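Local coordinates for protein endopolygalacturonase (Chondrostereum purpureum, PDB 1K5C) that probably hydrolyses the alpha-1,4 bonds between galacturonate units inside pectin chains, as a right-handed parallel beta-helix of glycoside hydrolase family 28, at residues I202-H207 and R231-A236; G267-G272 and T297-N302. All blocks are in the same frame, centred on the assembly; numbering follows the deposited sequence. Where two conformers were deposited one is given.

Interaction 1. Residues I202-H207 and R231-A236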
# COMPACT_ATOMS: atom_id res chain seq x y z
N ILE A 202 0.73 -3.85 12.06
CA ILE A 202 2.05 -4.24 12.56
C ILE A 202 1.90 -5.53 13.36
O ILE A 202 1.12 -5.60 14.33
CB ILE A 202 2.64 -3.11 13.41
CG1 ILE A 202 2.82 -1.83 12.58
CG2 ILE A 202 3.92 -3.57 14.09
CD1 ILE A 202 3.89 -1.93 11.50
N ALA A 203 2.65 -6.53 12.94
CA ALA A 203 2.68 -7.86 13.56
C ALA A 203 3.94 -8.05 14.38
O ALA A 203 4.93 -7.28 14.29
CB ALA A 203 2.63 -8.92 12.43
N THR A 204 3.96 -9.12 15.17
CA THR A 204 5.12 -9.45 15.97
C THR A 204 6.40 -9.50 15.09
O THR A 204 6.42 -10.07 13.99
CB THR A 204 4.88 -10.82 16.63
OG1 THR A 204 3.89 -10.54 17.65
CG2 THR A 204 6.14 -11.43 17.26
N GLY A 205 7.45 -8.86 15.63
CA GLY A 205 8.76 -8.87 15.00
C GLY A 205 8.91 -7.86 13.87
O GLY A 205 10.00 -7.85 13.25
N LYS A 206 7.92 -7.04 13.59
CA LYS A 206 8.01 -6.09 12.47
C LYS A 206 8.28 -4.69 12.99
O LYS A 206 7.80 -4.28 14.05
CB LYS A 206 6.68 -6.15 11.68
CG LYS A 206 6.35 -7.57 11.17
CD LYS A 206 7.47 -8.20 10.36
CE LYS A 206 7.01 -9.60 9.89
NZ LYS A 206 8.15 -10.31 9.27
N HIS A 207 9.07 -3.94 12.18
CA HIS A 207 9.54 -2.63 12.62
C HIS A 207 9.50 -1.69 11.42
O HIS A 207 10.19 -1.92 10.43
CB HIS A 207 11.02 -2.69 13.10
CG HIS A 207 11.17 -3.65 14.25
ND1 HIS A 207 10.93 -3.31 15.57
CD2 HIS A 207 11.51 -4.99 14.22
CE1 HIS A 207 11.12 -4.39 16.33
NE2 HIS A 207 11.48 -5.38 15.55
N ARG A 231 -3.17 -5.87 18.56
CA ARG A 231 -3.17 -5.81 20.03
C ARG A 231 -2.11 -6.79 20.59
O ARG A 231 -1.48 -6.50 21.60
CB ARG A 231 -4.57 -6.18 20.54
CG ARG A 231 -4.64 -6.15 22.06
CD ARG A 231 -6.03 -6.53 22.56
NE ARG A 231 -7.04 -5.52 22.31
CZ ARG A 231 -8.10 -5.66 21.51
NH1 ARG A 231 -8.29 -6.71 20.74
NH2 ARG A 231 -9.02 -4.69 21.48
N THR A 232 -1.99 -7.98 19.97
CA THR A 232 -1.11 -9.03 20.51
C THR A 232 0.35 -8.93 20.08
O THR A 232 1.14 -9.77 20.52
CB THR A 232 -1.69 -10.40 20.10
OG1 THR A 232 -1.74 -10.44 18.68
CG2 THR A 232 -3.07 -10.68 20.71
N ALA A 233 0.71 -8.00 19.22
CA ALA A 233 2.07 -7.98 18.68
C ALA A 233 3.08 -7.66 19.73
O ALA A 233 2.89 -6.78 20.57
CB ALA A 233 2.18 -6.93 17.55
N THR A 234 4.22 -8.36 19.65
CA THR A 234 5.36 -8.07 20.50
C THR A 234 6.61 -7.93 19.64
O THR A 234 6.66 -8.28 18.46
CB THR A 234 5.56 -9.25 21.52
OG1 THR A 234 5.78 -10.47 20.79
CG2 THR A 234 4.33 -9.35 22.43
N SER A 235 7.68 -7.39 20.26
CA SER A 235 8.97 -7.18 19.52
C SER A 235 8.74 -6.45 18.21
O SER A 235 9.25 -6.86 17.15
CB SER A 235 9.68 -8.52 19.27
OG SER A 235 9.95 -9.18 20.48
N ALA A 236 7.94 -5.36 18.29
CA ALA A 236 7.51 -4.66 17.07
C ALA A 236 7.59 -3.15 17.35
O ALA A 236 7.63 -2.74 18.52
CB ALA A 236 6.11 -5.06 16.67

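Interaction 2. Residues G267-G272 and T297-N302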
# COMPACT_ATOMS: atom_id res chain seq x y z
N GLY A 267 -9.91 -0.13 22.71
CA GLY A 267 -10.09 -1.07 23.80
C GLY A 267 -8.85 -1.89 24.08
O GLY A 267 -8.26 -2.50 23.15
N ASN A 268 -8.42 -1.94 25.32
CA ASN A 268 -7.34 -2.80 25.79
C ASN A 268 -6.22 -2.75 24.76
O ASN A 268 -5.78 -3.80 24.31
CB ASN A 268 -7.83 -4.23 26.02
CG ASN A 268 -6.97 -5.34 26.60
OD1 ASN A 268 -7.05 -6.63 26.42
ND2 ASN A 268 -6.02 -4.91 27.45
N PRO A 269 -5.67 -1.55 24.44
CA PRO A 269 -4.58 -1.52 23.45
C PRO A 269 -3.36 -2.25 23.95
O PRO A 269 -2.99 -2.26 25.12
CB PRO A 269 -4.34 -0.02 23.23
CG PRO A 269 -4.73 0.56 24.61
CD PRO A 269 -6.02 -0.23 24.97
N GLY A 270 -2.66 -2.86 22.99
CA GLY A 270 -1.42 -3.56 23.29
C GLY A 270 -0.27 -2.62 23.63
O GLY A 270 -0.27 -1.43 23.30
N THR A 271 0.73 -3.24 24.23
CA THR A 271 1.91 -2.49 24.68
C THR A 271 3.19 -2.95 24.02
O THR A 271 4.27 -2.41 24.31
CB THR A 271 2.08 -2.59 26.22
OG1 THR A 271 2.26 -4.01 26.48
CG2 THR A 271 0.88 -2.00 26.90
N GLY A 272 3.12 -3.96 23.12
CA GLY A 272 4.30 -4.58 22.56
C GLY A 272 4.75 -4.06 21.20
O GLY A 272 5.73 -4.58 20.66
N THR A 297 -8.81 9.74 16.39
CA THR A 297 -8.67 8.91 17.59
C THR A 297 -7.23 8.37 17.64
O THR A 297 -6.73 7.85 16.63
CB THR A 297 -9.70 7.79 17.67
OG1 THR A 297 -10.95 8.44 18.05
CG2 THR A 297 -9.38 6.70 18.70
N VAL A 298 -6.63 8.49 18.82
CA VAL A 298 -5.34 7.88 19.14
C VAL A 298 -5.60 6.95 20.32
O VAL A 298 -6.09 7.42 21.35
CB VAL A 298 -4.29 8.95 19.51
CG1 VAL A 298 -3.01 8.27 19.98
CG2 VAL A 298 -4.05 9.89 18.32
N GLU A 299 -5.29 5.66 20.14
CA GLU A 299 -5.51 4.63 21.17
C GLU A 299 -4.20 3.89 21.39
O GLU A 299 -3.90 2.90 20.74
CB GLU A 299 -6.65 3.69 20.72
CG GLU A 299 -6.93 2.58 21.75
CD GLU A 299 -7.88 2.96 22.85
OE1 GLU A 299 -8.25 4.13 22.98
OE2 GLU A 299 -8.30 2.04 23.61
N CYS A 300 -3.41 4.41 22.33
CA CYS A 300 -2.08 3.88 22.62
C CYS A 300 -2.08 3.11 23.93
O CYS A 300 -2.50 3.62 24.97
CB CYS A 300 -1.05 5.02 22.83
SG CYS A 300 -0.57 5.88 21.32
N GLY A 301 -1.48 1.90 23.89
CA GLY A 301 -0.97 1.24 25.09
C GLY A 301 0.48 1.58 25.32
O GLY A 301 0.93 1.48 26.49
N ASN A 302 1.26 1.95 24.30
CA ASN A 302 2.67 2.24 24.49
C ASN A 302 3.11 3.17 23.34
O ASN A 302 3.36 2.71 22.21
CB ASN A 302 3.48 0.94 24.51
CG ASN A 302 4.96 1.18 24.79
OD1 ASN A 302 5.38 2.33 25.04
ND2 ASN A 302 5.74 0.09 24.77

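Interaction 1. Residues I202-H207 and R231-A236
The side chains of Thr-204 and Thr-234 run alongside each other in the same direction, and the polar exchange between the two loops centres on this pair. The backbone N of Thr-234 donates to Thr-204 OG1 at 3.0 Å, a nearly straight bond (165°). With chi1 -73°, OG1 is anti to the residue's own carbonyl carbon, where it meets Thr-234 N; the CG2 methyl of Thr-204 lies 3.4 Å from Thr-234 O. The same Thr-234 O accepts from Gly-205 N at 3.0 Å, nearly along the C=O axis. Gly-205 occupies the third position of a type II turn, closed by Lys-206 N bonding to Ala-203 O, and its positive phi suits glycine. Small alanines let the backbones come close: Ala-236 CB is 3.7 Å from Ile-202 CG2, and Ala-233 CB packs against Ile-202 O. The His-207 ring stands obliquely beside Ser-235 O, while its ND1 is hydrogen-bonded to Ser-237 OG. Ile-202 continues the parallel pairing of strand 197-202 with strand 223-230 through backbone bonds to Lys-228 and Gln-230. The two segments are the loops that follow these neighbouring strands, and they lead into the paired strands 207-221 and 237-244.

Interaction 2. Residues G267-G272 and T297-N302
Pro-269 presses its ring onto the backbone where strand 294-299 gives way to a loop, with CB 3.5 Å from Gly-301 N and CG 3.7 Å from Cys-300 C. This is the tight part. Gly-301 CA comes to 3.3 Å from Gly-270 O, and a side chain on Gly-301 would collide with the carbonyl oxygens of Pro-269 and Gly-270. The Glu-299 side chain crosses the proline at about a right angle; its chain is bent at chi2 (86°), and OE2 accepts from Gly-267 N at 2.8 Å, the N-H arriving from above the carboxylate plane. An alanine in place of Glu-299 would probably leave Gly-267 N without this acceptor and open a gap beside the proline ring. Packing is looser at exposed Thr-271, whose CB is 4.2 Å from Asn-302 CB. Even there one bond is well directed: Asn-302 ND2 reaches Thr-271 O at 2.9 Å (169°), the acceptor lying almost in the amide plane. Cys-300 is in a disulfide with Cys-303. Two side chains of one segment thus bond to backbone atoms of the other, one as acceptor and one as donor, which suggests that 267-272 is held near both of its ends, with the proline ring packed on the backbone between.

How the interactions relate
Interaction 1 closes before interaction 2 opens along the chain, and their centres are 13 Å apart. Both belong to consecutive coils of the parallel beta-helix: strands 197-202, 223-230, 254-259 and 294-299 are neighbours in that order in one parallel sheet. Segments 202-207, 231-236 and 297-302 start in or directly after strands of that sheet, while 267-272 lies further along the loop after strand 254-259. Arg-231 connects the two contacts, with NH2 2.9 Å from Gly-267 O and NE 2.9 Å from Asn-268 O, both probable hydrogen bonds, while Asp-264 pairs with its charge. The side chain of Ile-202 is about 7 Å from that of Lys-228, which binds galacturonate in another crystal of this protein.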